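Side-chain contacts in ribokinase (PDB 1VM7), which probably phosphorylates ribose at O-5 using ATP and a divalent cation, most likely magnesium, to give D-ribose 5-phosphate: residues S18-S23 with A126-E131; A55-T60 with I143-N148; I150-T155 with V166-A171; E157-F162 with Q182-L187. One frame throughout, in Å; residues are numbered along the deposited sequence.

Contact 1. Residues S18-S23 with A126-E131; sequences SVVGSS and AELKKE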
# COMPACT_ATOMS: atom_id res chain seq x y z
N SER A 18 20.89 16.09 16.30
CA SER A 18 19.71 16.26 15.49
C SER A 18 19.82 15.40 14.26
O SER A 18 20.90 15.26 13.68
CB SER A 18 19.57 17.71 15.05
OG SER A 18 19.26 18.53 16.15
N VAL A 19 18.70 14.80 13.86
CA VAL A 19 18.59 14.11 12.59
C VAL A 19 17.65 14.96 11.75
O VAL A 19 16.62 15.40 12.25
CB VAL A 19 18.01 12.65 12.66
CG1 VAL A 19 18.03 12.01 11.29
CG2 VAL A 19 18.77 11.77 13.59
N VAL A 20 18.02 15.21 10.50
CA VAL A 20 17.14 15.90 9.58
C VAL A 20 16.95 14.96 8.39
O VAL A 20 17.87 14.68 7.65
CB VAL A 20 17.70 17.25 9.13
CG1 VAL A 20 16.73 17.91 8.15
CG2 VAL A 20 17.95 18.17 10.34
N GLY A 21 15.75 14.45 8.24
CA GLY A 21 15.53 13.40 7.28
C GLY A 21 14.15 12.78 7.25
O GLY A 21 13.14 13.36 7.65
N SER A 22 14.13 11.55 6.75
CA SER A 22 12.94 10.93 6.24
C SER A 22 12.22 10.00 7.24
O SER A 22 12.85 9.36 8.09
CB SER A 22 13.36 10.12 5.02
OG SER A 22 14.25 9.06 5.43
N SER A 23 10.90 9.98 7.15
CA SER A 23 10.03 9.04 7.86
C SER A 23 9.12 8.33 6.81
O SER A 23 8.50 9.02 6.00
CB SER A 23 9.08 9.74 8.83
OG SER A 23 9.75 10.45 9.83
N ALA A 126 8.76 14.96 0.82
CA ALA A 126 9.06 15.91 -0.23
C ALA A 126 8.75 17.35 0.19
O ALA A 126 9.13 18.29 -0.50
CB ALA A 126 8.27 15.53 -1.50
N GLU A 127 8.04 17.52 1.30
CA GLU A 127 7.69 18.83 1.77
C GLU A 127 8.70 19.41 2.73
O GLU A 127 8.56 20.55 3.14
CB GLU A 127 6.33 18.76 2.44
CG GLU A 127 5.23 18.30 1.52
CD GLU A 127 5.04 19.21 0.30
OE1 GLU A 127 4.64 20.40 0.45
OE2 GLU A 127 5.26 18.70 -0.82
N LEU A 128 9.73 18.65 3.06
CA LEU A 128 10.74 19.08 4.00
C LEU A 128 11.75 19.94 3.26
O LEU A 128 12.84 19.48 2.87
CB LEU A 128 11.38 17.89 4.67
CG LEU A 128 12.45 18.19 5.73
CD1 LEU A 128 12.21 19.51 6.51
CD2 LEU A 128 12.60 17.00 6.65
N LYS A 129 11.37 21.20 3.13
CA LYS A 129 12.13 22.21 2.41
C LYS A 129 12.83 23.13 3.39
O LYS A 129 12.54 23.15 4.61
CB LYS A 129 11.18 23.02 1.50
CG LYS A 129 10.55 22.17 0.36
CD LYS A 129 9.24 22.80 -0.12
CE LYS A 129 8.48 21.89 -1.08
NZ LYS A 129 9.29 21.62 -2.28
N LYS A 130 13.75 23.91 2.84
CA LYS A 130 14.66 24.71 3.65
C LYS A 130 13.91 25.74 4.49
O LYS A 130 14.34 26.02 5.60
CB LYS A 130 15.80 25.26 2.77
CG LYS A 130 15.39 26.21 1.65
CD LYS A 130 16.46 26.30 0.57
CE LYS A 130 16.44 27.65 -0.12
NZ LYS A 130 15.05 28.06 -0.51
N GLU A 131 12.76 26.19 3.99
CA GLU A 131 11.89 27.13 4.68
C GLU A 131 11.22 26.59 5.95
O GLU A 131 10.73 27.36 6.77
CB GLU A 131 10.83 27.60 3.69
CG GLU A 131 11.41 28.44 2.54
CD GLU A 131 11.96 27.59 1.41
OE1 GLU A 131 11.67 26.37 1.37
OE2 GLU A 131 12.68 28.16 0.55
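Gly21 and Leu128 mark the closest approach of the two backbones, with Gly21 CA 8.1 Å from Leu128 CA; Gly21 having no side chain, Leu128 spans most of the gap. It accounts for 46 of the 86 Å² buried between the segments. Its CB points toward 18-23 from the centre of an inverse gamma turn, the phi and psi of -83° and 83° confirming the tight reversal. With CG swung opposite the backbone N (chi1 -178°), the branch is carried across the gap, and the methyl CD2 does the touching. CD2 rests 3.8 Å from Gly21 O, a van der Waals contact of a methyl with a carbonyl oxygen whose hydrogen bond goes to Thr73 OG1. The same methyl approaches Val20 of the strand more loosely, at 4.5 Å from Val20 CG1. All three touching residues are buried, whereas the charged residues of 126-131 turn elsewhere: Lys130 NZ forms a salt bridge with its neighbour Glu131 OE2 at 2.6 Å, on the syn side of the carboxylate but well out of its plane.

The chain directly after Gly21 leads toward the probable sugar site, since Ser22 OG is hydrogen-bonded to Gly54 N and to Glu149 OE1, both in residues predicted to bind substrate. The 126-131 loop is tied to helix 152-161 through the hydrogen bond between Leu128 O and Thr154 OG1. Strand 17-20 runs parallel between strands 69-75 and 143-146 in the large sheet, and Val20 packs against Leu144 and Leu146 of the latter and Cys158 of helix 152-161.

Contact 2. Residues A55-T60 with I143-N148; sequences ANQAVT and ILLLQN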
# COMPACT_ATOMS: atom_id res chain seq x y z
N ALA A 55 14.41 8.24 10.23
CA ALA A 55 13.76 7.73 11.43
C ALA A 55 14.52 6.59 12.05
O ALA A 55 14.60 6.45 13.27
CB ALA A 55 12.35 7.28 11.12
N ASN A 56 15.03 5.71 11.20
CA ASN A 56 15.79 4.59 11.68
C ASN A 56 16.99 5.08 12.46
O ASN A 56 17.33 4.52 13.52
CB ASN A 56 16.23 3.65 10.56
CG ASN A 56 15.10 2.96 9.89
OD1 ASN A 56 13.95 2.99 10.38
ND2 ASN A 56 15.40 2.34 8.75
N GLN A 57 17.61 6.14 11.98
CA GLN A 57 18.76 6.71 12.68
C GLN A 57 18.37 7.46 13.94
O GLN A 57 19.04 7.36 14.96
CB GLN A 57 19.55 7.57 11.70
CG GLN A 57 20.20 6.72 10.65
CD GLN A 57 20.89 7.48 9.57
OE1 GLN A 57 21.17 8.67 9.72
NE2 GLN A 57 21.18 6.81 8.48
N ALA A 58 17.30 8.24 13.88
CA ALA A 58 16.80 8.93 15.08
C ALA A 58 16.41 7.93 16.17
O ALA A 58 16.74 8.11 17.35
CB ALA A 58 15.64 9.76 14.74
N VAL A 59 15.69 6.89 15.79
CA VAL A 59 15.27 5.84 16.74
C VAL A 59 16.50 5.13 17.32
O VAL A 59 16.50 4.74 18.50
CB VAL A 59 14.32 4.83 16.06
CG1 VAL A 59 14.05 3.60 16.97
CG2 VAL A 59 13.02 5.47 15.70
N THR A 60 17.54 4.97 16.50
CA THR A 60 18.79 4.43 16.98
C THR A 60 19.40 5.37 18.02
O THR A 60 19.78 4.93 19.10
CB THR A 60 19.77 4.10 15.80
OG1 THR A 60 19.15 3.15 14.91
CG2 THR A 60 21.02 3.52 16.31
N ILE A 143 25.76 17.75 16.76
CA ILE A 143 25.96 16.70 15.76
C ILE A 143 24.71 16.61 14.87
O ILE A 143 23.58 16.65 15.36
CB ILE A 143 26.23 15.32 16.39
CG1 ILE A 143 27.49 15.34 17.26
CG2 ILE A 143 26.32 14.24 15.30
CD1 ILE A 143 27.68 14.07 18.11
N LEU A 144 24.93 16.49 13.57
CA LEU A 144 23.86 16.48 12.59
C LEU A 144 23.92 15.27 11.70
O LEU A 144 24.94 15.04 11.02
CB LEU A 144 23.92 17.73 11.70
CG LEU A 144 22.93 17.83 10.52
CD1 LEU A 144 21.53 17.78 11.02
CD2 LEU A 144 23.16 19.12 9.73
N LEU A 145 22.83 14.50 11.70
CA LEU A 145 22.71 13.36 10.79
C LEU A 145 21.79 13.65 9.62
O LEU A 145 20.65 14.10 9.78
CB LEU A 145 22.24 12.10 11.49
CG LEU A 145 23.35 11.32 12.18
CD1 LEU A 145 23.90 12.18 13.27
CD2 LEU A 145 22.77 10.07 12.75
N LEU A 146 22.30 13.36 8.43
CA LEU A 146 21.62 13.61 7.18
C LEU A 146 21.67 12.34 6.36
O LEU A 146 22.57 11.52 6.53
CB LEU A 146 22.31 14.75 6.43
CG LEU A 146 22.33 16.12 7.09
CD1 LEU A 146 23.26 17.12 6.38
CD2 LEU A 146 20.92 16.67 7.15
N GLN A 147 20.67 12.17 5.50
CA GLN A 147 20.68 11.13 4.47
C GLN A 147 20.22 11.77 3.16
O GLN A 147 20.30 12.99 2.98
CB GLN A 147 19.81 9.93 4.84
CG GLN A 147 19.76 9.61 6.32
CD GLN A 147 18.97 10.60 7.17
OE1 GLN A 147 17.95 11.14 6.74
NE2 GLN A 147 19.44 10.81 8.41
N ASN A 148 19.78 10.96 2.20
CA ASN A 148 19.36 11.55 0.94
C ASN A 148 17.93 11.18 0.57
O ASN A 148 17.67 10.93 -0.59
CB ASN A 148 20.32 11.16 -0.19
CG ASN A 148 20.09 11.93 -1.48
OD1 ASN A 148 19.84 13.13 -1.47
ND2 ASN A 148 20.22 11.25 -2.60
O HOH W 1 23.51 9.91 8.78
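The amides of Gln57 and Gln147 meet with their planes 80° apart, nearly perpendicular, their side chains coming from opposite directions. Gln147 NE2 lies above the carbonyl plane of Gln57, 58° out of it, and donates a hydrogen bond to Gln57 OE1 at 3.0 Å. The N-H...O angle of 147° shows that the bond is bent. Farther back along the same side chain, Gln147 CG lies 3.8 Å from Gln57 NE2, so aliphatic carbon as well as the amide borders the Gln57 head group. The bend of Gln147 at chi2 turns its amide back to this position, while the extended Gln57 chain reaches out from its helix.

These residues join helix 53-65 to the C-terminal end of strand 143-146, in the parallel part of the central sheet of the ribokinase-like alpha/beta fold. Leu145 faces the helix and sets its methyl CD2 3.7 Å from Gln57 OE1. That buried oxygen also accepts from a water at 2.8 Å; the water's second bond goes to Leu146 O, at 2.9 Å, and thus ties the glutamine to the strand backbone. On the other arm of the amide, Gln57 NE2 is hydrogen-bonded to Asp258 OD1 and weakly to Asp169 OD2. Asp258, the predicted proton acceptor, is bound through its other oxygen, OD2, by Asn56 ND2, so two successive residues of helix 53-65 grip the carboxylate.

Contact 3. Residues I150-T155 with V166-A171; sequences IPFETT and VIFDPA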
# COMPACT_ATOMS: atom_id res chain seq x y z
N ILE A 150 15.13 13.24 1.45
CA ILE A 150 14.33 14.44 1.46
C ILE A 150 14.92 15.30 0.35
O ILE A 150 15.94 14.91 -0.27
CB ILE A 150 14.35 15.14 2.85
CG1 ILE A 150 15.78 15.51 3.27
CG2 ILE A 150 13.73 14.22 3.87
CD1 ILE A 150 15.86 16.31 4.53
N PRO A 151 14.29 16.42 0.04
CA PRO A 151 14.82 17.23 -1.05
C PRO A 151 16.27 17.59 -0.80
O PRO A 151 16.60 17.99 0.32
CB PRO A 151 13.93 18.48 -1.01
CG PRO A 151 12.67 18.00 -0.46
CD PRO A 151 13.08 17.06 0.61
N PHE A 152 17.12 17.41 -1.80
CA PHE A 152 18.54 17.56 -1.56
C PHE A 152 18.85 18.97 -1.08
O PHE A 152 19.71 19.18 -0.23
CB PHE A 152 19.34 17.26 -2.83
CG PHE A 152 20.79 17.31 -2.58
CD1 PHE A 152 21.38 16.35 -1.77
CD2 PHE A 152 21.55 18.37 -3.06
CE1 PHE A 152 22.73 16.39 -1.50
CE2 PHE A 152 22.91 18.43 -2.78
CZ PHE A 152 23.50 17.44 -2.00
N GLU A 153 18.13 19.95 -1.61
CA GLU A 153 18.37 21.34 -1.24
C GLU A 153 18.30 21.57 0.26
O GLU A 153 18.94 22.49 0.79
CB GLU A 153 17.36 22.29 -1.90
CG GLU A 153 15.91 22.09 -1.39
CD GLU A 153 15.08 23.36 -1.41
OE1 GLU A 153 15.28 24.15 -2.35
OE2 GLU A 153 14.24 23.54 -0.49
N THR A 154 17.47 20.78 0.93
CA THR A 154 17.30 20.91 2.36
C THR A 154 18.49 20.29 3.04
O THR A 154 19.12 20.90 3.90
CB THR A 154 16.00 20.27 2.85
OG1 THR A 154 14.91 20.99 2.31
CG2 THR A 154 15.90 20.33 4.39
N THR A 155 18.80 19.06 2.65
CA THR A 155 19.97 18.37 3.14
C THR A 155 21.19 19.26 2.95
O THR A 155 21.94 19.50 3.88
CB THR A 155 20.15 17.03 2.39
OG1 THR A 155 19.06 16.18 2.72
CG2 THR A 155 21.47 16.32 2.77
N VAL A 166 28.81 17.33 10.98
CA VAL A 166 27.88 16.99 9.92
C VAL A 166 28.25 15.61 9.38
O VAL A 166 29.37 15.40 8.87
CB VAL A 166 27.89 18.04 8.78
CG1 VAL A 166 26.87 17.69 7.68
CG2 VAL A 166 27.62 19.43 9.33
N ILE A 167 27.29 14.68 9.55
CA ILE A 167 27.37 13.30 9.09
C ILE A 167 26.33 13.13 7.98
O ILE A 167 25.15 13.34 8.22
CB ILE A 167 27.03 12.32 10.23
CG1 ILE A 167 28.02 12.50 11.39
CG2 ILE A 167 27.03 10.90 9.69
CD1 ILE A 167 27.59 11.92 12.75
N PHE A 168 26.80 12.77 6.78
CA PHE A 168 25.93 12.59 5.61
C PHE A 168 26.01 11.15 5.08
O PHE A 168 27.06 10.66 4.69
CB PHE A 168 26.29 13.60 4.52
CG PHE A 168 25.57 13.39 3.23
CD1 PHE A 168 24.20 13.36 3.18
CD2 PHE A 168 26.27 13.23 2.04
CE1 PHE A 168 23.54 13.18 1.99
CE2 PHE A 168 25.62 13.05 0.85
CZ PHE A 168 24.25 13.02 0.81
N ASP A 169 24.87 10.46 5.14
CA ASP A 169 24.72 9.12 4.64
C ASP A 169 24.17 9.25 3.21
O ASP A 169 23.01 9.66 2.99
CB ASP A 169 23.76 8.37 5.55
CG ASP A 169 23.77 6.88 5.35
OD1 ASP A 169 24.78 6.35 4.79
OD2 ASP A 169 22.77 6.23 5.80
N PRO A 170 25.01 8.97 2.21
CA PRO A 170 24.62 9.27 0.84
C PRO A 170 23.68 8.17 0.30
O PRO A 170 23.99 7.49 -0.66
CB PRO A 170 25.96 9.33 0.11
CG PRO A 170 26.81 8.28 0.86
CD PRO A 170 26.36 8.35 2.28
N ALA A 171 22.51 8.05 0.91
CA ALA A 171 21.61 6.93 0.65
C ALA A 171 20.19 7.44 0.33
O ALA A 171 19.58 8.12 1.14
CB ALA A 171 21.60 6.03 1.86
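Thr155 and Phe168 bring helix 152-161 against strand 165-168 within one beta-alpha-beta unit, whose first strand is 143-146; their CA atoms, Thr155 CA and Phe168 CA, are 8.7 Å apart, the shortest such separation between the segments. The unit belongs to the alpha/beta core common to the PfkB kinases.

The main apolar contact is methyl to ring. Thr155 CG2 lies 3.8 Å from Phe168 CE1 and 4.0 Å from Phe168 CD1, and the two side chains cross at about a right angle. With chi1 at -65°, OG1 of Thr155 sits beside the backbone N and CG2 falls opposite it, aimed at the phenylalanine, while Phe168, with CG also opposite its N, extends from the strand to meet it.

Between aromatic rings the approach is looser. The edge of Phe152 carries the contact: Phe168 CZ lies near the plane of the Phe152 ring, 4.4 Å from Phe152 CE1. Phe152 also touches Asn177 and Ile180, whereas Phe168 continues into the core against Leu146 and Leu184.

Polar interactions serve the segments separately. Pro151 occupies the N-cap position of helix 152-161, and Thr154 N donates to Pro151 O at 3.0 Å. The hydroxyl of Thr155 makes a weak hydrogen bond to Gln147 O, back toward the first strand of the unit. Beyond strand 165-168, Asp169 OD1 forms a salt bridge with NZ of Lys226, a residue predicted to bind ATP. The chain then turns at Pro170, the centre of an inverse gamma turn, which places Pro170 CA 3.7 Å above the plane of the Phe168 ring, offset toward its rim.

Contact 4. Residues E157-F162 with Q182-L187; sequences ECAKRF and QYLDYL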
# COMPACT_ATOMS: atom_id res chain seq x y z
N GLU A 157 21.44 22.53 2.45
CA GLU A 157 21.40 23.76 3.20
C GLU A 157 21.75 23.50 4.66
O GLU A 157 22.46 24.30 5.26
CB GLU A 157 20.03 24.45 3.06
CG GLU A 157 19.98 25.88 3.58
CD GLU A 157 20.83 26.84 2.77
OE1 GLU A 157 21.63 26.41 1.90
OE2 GLU A 157 20.69 28.06 3.01
N CYS A 158 21.25 22.40 5.23
CA CYS A 158 21.61 21.99 6.59
C CYS A 158 23.10 21.76 6.78
O CYS A 158 23.68 22.23 7.73
CB CYS A 158 20.87 20.71 6.98
SG CYS A 158 19.19 21.03 7.39
N ALA A 159 23.70 20.99 5.87
CA ALA A 159 25.13 20.71 5.91
C ALA A 159 25.95 21.99 5.76
O ALA A 159 26.99 22.16 6.43
CB ALA A 159 25.51 19.69 4.82
N LYS A 160 25.47 22.90 4.91
CA LYS A 160 26.09 24.22 4.75
C LYS A 160 26.03 25.05 6.03
O LYS A 160 27.04 25.64 6.44
CB LYS A 160 25.40 25.02 3.64
CG LYS A 160 25.66 24.54 2.23
CD LYS A 160 25.14 25.54 1.19
CE LYS A 160 26.15 26.61 0.94
NZ LYS A 160 25.58 27.70 0.10
N ARG A 161 24.85 25.13 6.63
CA ARG A 161 24.67 26.06 7.74
C ARG A 161 25.07 25.50 9.11
O ARG A 161 25.32 26.28 10.04
CB ARG A 161 23.23 26.53 7.81
CG ARG A 161 22.78 27.31 6.61
CD ARG A 161 21.72 28.29 7.06
NE ARG A 161 20.79 28.60 5.99
CZ ARG A 161 19.80 29.46 6.11
NH1 ARG A 161 19.59 30.10 7.27
NH2 ARG A 161 19.00 29.68 5.06
N PHE A 162 25.10 24.18 9.26
CA PHE A 162 25.35 23.58 10.56
C PHE A 162 26.71 23.92 11.11
O PHE A 162 27.75 23.59 10.54
CB PHE A 162 25.17 22.06 10.55
CG PHE A 162 24.91 21.48 11.92
CD1 PHE A 162 23.80 21.88 12.67
CD2 PHE A 162 25.77 20.54 12.47
CE1 PHE A 162 23.56 21.36 13.91
CE2 PHE A 162 25.53 20.00 13.71
CZ PHE A 162 24.42 20.41 14.43
N GLN A 182 32.24 19.37 0.76
CA GLN A 182 33.17 20.26 1.47
C GLN A 182 32.66 20.63 2.87
O GLN A 182 33.44 20.99 3.75
CB GLN A 182 33.41 21.55 0.67
CG GLN A 182 32.16 22.43 0.63
CD GLN A 182 32.17 23.45 -0.47
OE1 GLN A 182 33.00 24.35 -0.46
NE2 GLN A 182 31.22 23.34 -1.40
N TYR A 183 31.34 20.53 3.07
CA TYR A 183 30.70 20.81 4.35
C TYR A 183 30.61 19.61 5.30
O TYR A 183 30.17 19.76 6.44
CB TYR A 183 29.30 21.39 4.12
CG TYR A 183 29.35 22.65 3.32
CD1 TYR A 183 29.98 23.80 3.81
CD2 TYR A 183 28.78 22.72 2.06
CE1 TYR A 183 30.05 24.97 3.07
CE2 TYR A 183 28.84 23.88 1.31
CZ TYR A 183 29.46 25.01 1.83
OH TYR A 183 29.54 26.17 1.07
N LEU A 184 31.06 18.44 4.85
CA LEU A 184 30.91 17.21 5.62
C LEU A 184 32.07 16.93 6.55
O LEU A 184 33.23 17.06 6.18
CB LEU A 184 30.84 16.01 4.68
CG LEU A 184 29.73 16.00 3.64
CD1 LEU A 184 29.66 14.63 3.06
CD2 LEU A 184 28.36 16.47 4.23
N ASP A 185 31.73 16.50 7.76
CA ASP A 185 32.71 15.95 8.70
C ASP A 185 32.82 14.43 8.51
O ASP A 185 33.89 13.86 8.60
CB ASP A 185 32.34 16.36 10.13
CG ASP A 185 32.48 17.86 10.35
OD1 ASP A 185 33.62 18.33 10.46
OD2 ASP A 185 31.46 18.59 10.36
N TYR A 186 31.70 13.80 8.21
CA TYR A 186 31.65 12.36 7.92
C TYR A 186 30.79 12.09 6.71
O TYR A 186 29.64 12.59 6.61
CB TYR A 186 31.12 11.55 9.12
CG TYR A 186 32.05 11.56 10.30
CD1 TYR A 186 31.98 12.56 11.26
CD2 TYR A 186 33.04 10.60 10.43
CE1 TYR A 186 32.83 12.59 12.32
CE2 TYR A 186 33.93 10.64 11.49
CZ TYR A 186 33.81 11.63 12.45
OH TYR A 186 34.68 11.69 13.52
N LEU A 187 31.34 11.32 5.77
CA LEU A 187 30.57 10.76 4.67
C LEU A 187 30.56 9.25 4.88
O LEU A 187 31.61 8.64 5.06
CB LEU A 187 31.23 11.10 3.32
CG LEU A 187 30.49 10.66 2.06
CD1 LEU A 187 29.28 11.52 1.85
CD2 LEU A 187 31.38 10.70 0.84
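Tyr183 and Lys160 form the close-fitting part of the contact, the aromatic ring lying flat against the helix surface. Lys160 CA is 4.0 Å from the centroid of the Tyr183 ring and 14° off the ring normal, a CH-pi geometry over the face. The lysine chain then follows the ring: Lys160 CG comes within 3.4 Å of Tyr183 CE2, and the bend at chi3 (84°) takes Lys160 CE to 3.4 Å from Tyr183 OH. On the opposite face Gln182 CG sits 3.6 Å above the Tyr183 plane, over its centre, so the ring is sandwiched between aliphatic carbons.

Toward the interior, Ala159 CB meets Tyr183 CB at 4.2 Å and Leu184 CD2 at 4.3 Å. In this way helix 152-161, the helix of a beta-alpha-beta unit, is joined to the chain entering strand 186-187, the next parallel strand beyond 165-168 in the large sheet. Leu184 also packs on Phe168, and Asp185 OD2 accepts a hydrogen bond from Val166 N.

The fit loosens beyond CE of the lysine, where the side chain of this partly exposed residue leaves the ring and Lys160 NZ makes a long, weak ion pair with Glu179 OE2. Arg161 takes no part in the contact: its CB points away from 182-187, and within the helix its NE and NH2 both bond to Glu157 OE2, a side-on salt bridge with that oxygen close to the guanidinium plane.

In the fold
All four contacts reach the large mixed sheet, whose parallel strands 17-20, 143-146, 165-168 and 186-187 lie side by side in that order. Contacts 1 and 2 alternate their segments along the chain, with centres 11 Å apart; contacts 3 and 4 follow and likewise alternate, 9 Å apart. The latter pair shares helix 152-161, its first part against strand 165-168, its later part against the chain leading into strand 186-187. Contact 2 is the most central, about 5 Å from the centre of the chain, whereas contact 4 is about 16 Å out. The series therefore runs from the predicted substrate site near contacts 1 and 2 through one beta-alpha-beta unit to the partly buried contact 4, toward the far end of helix 152-161.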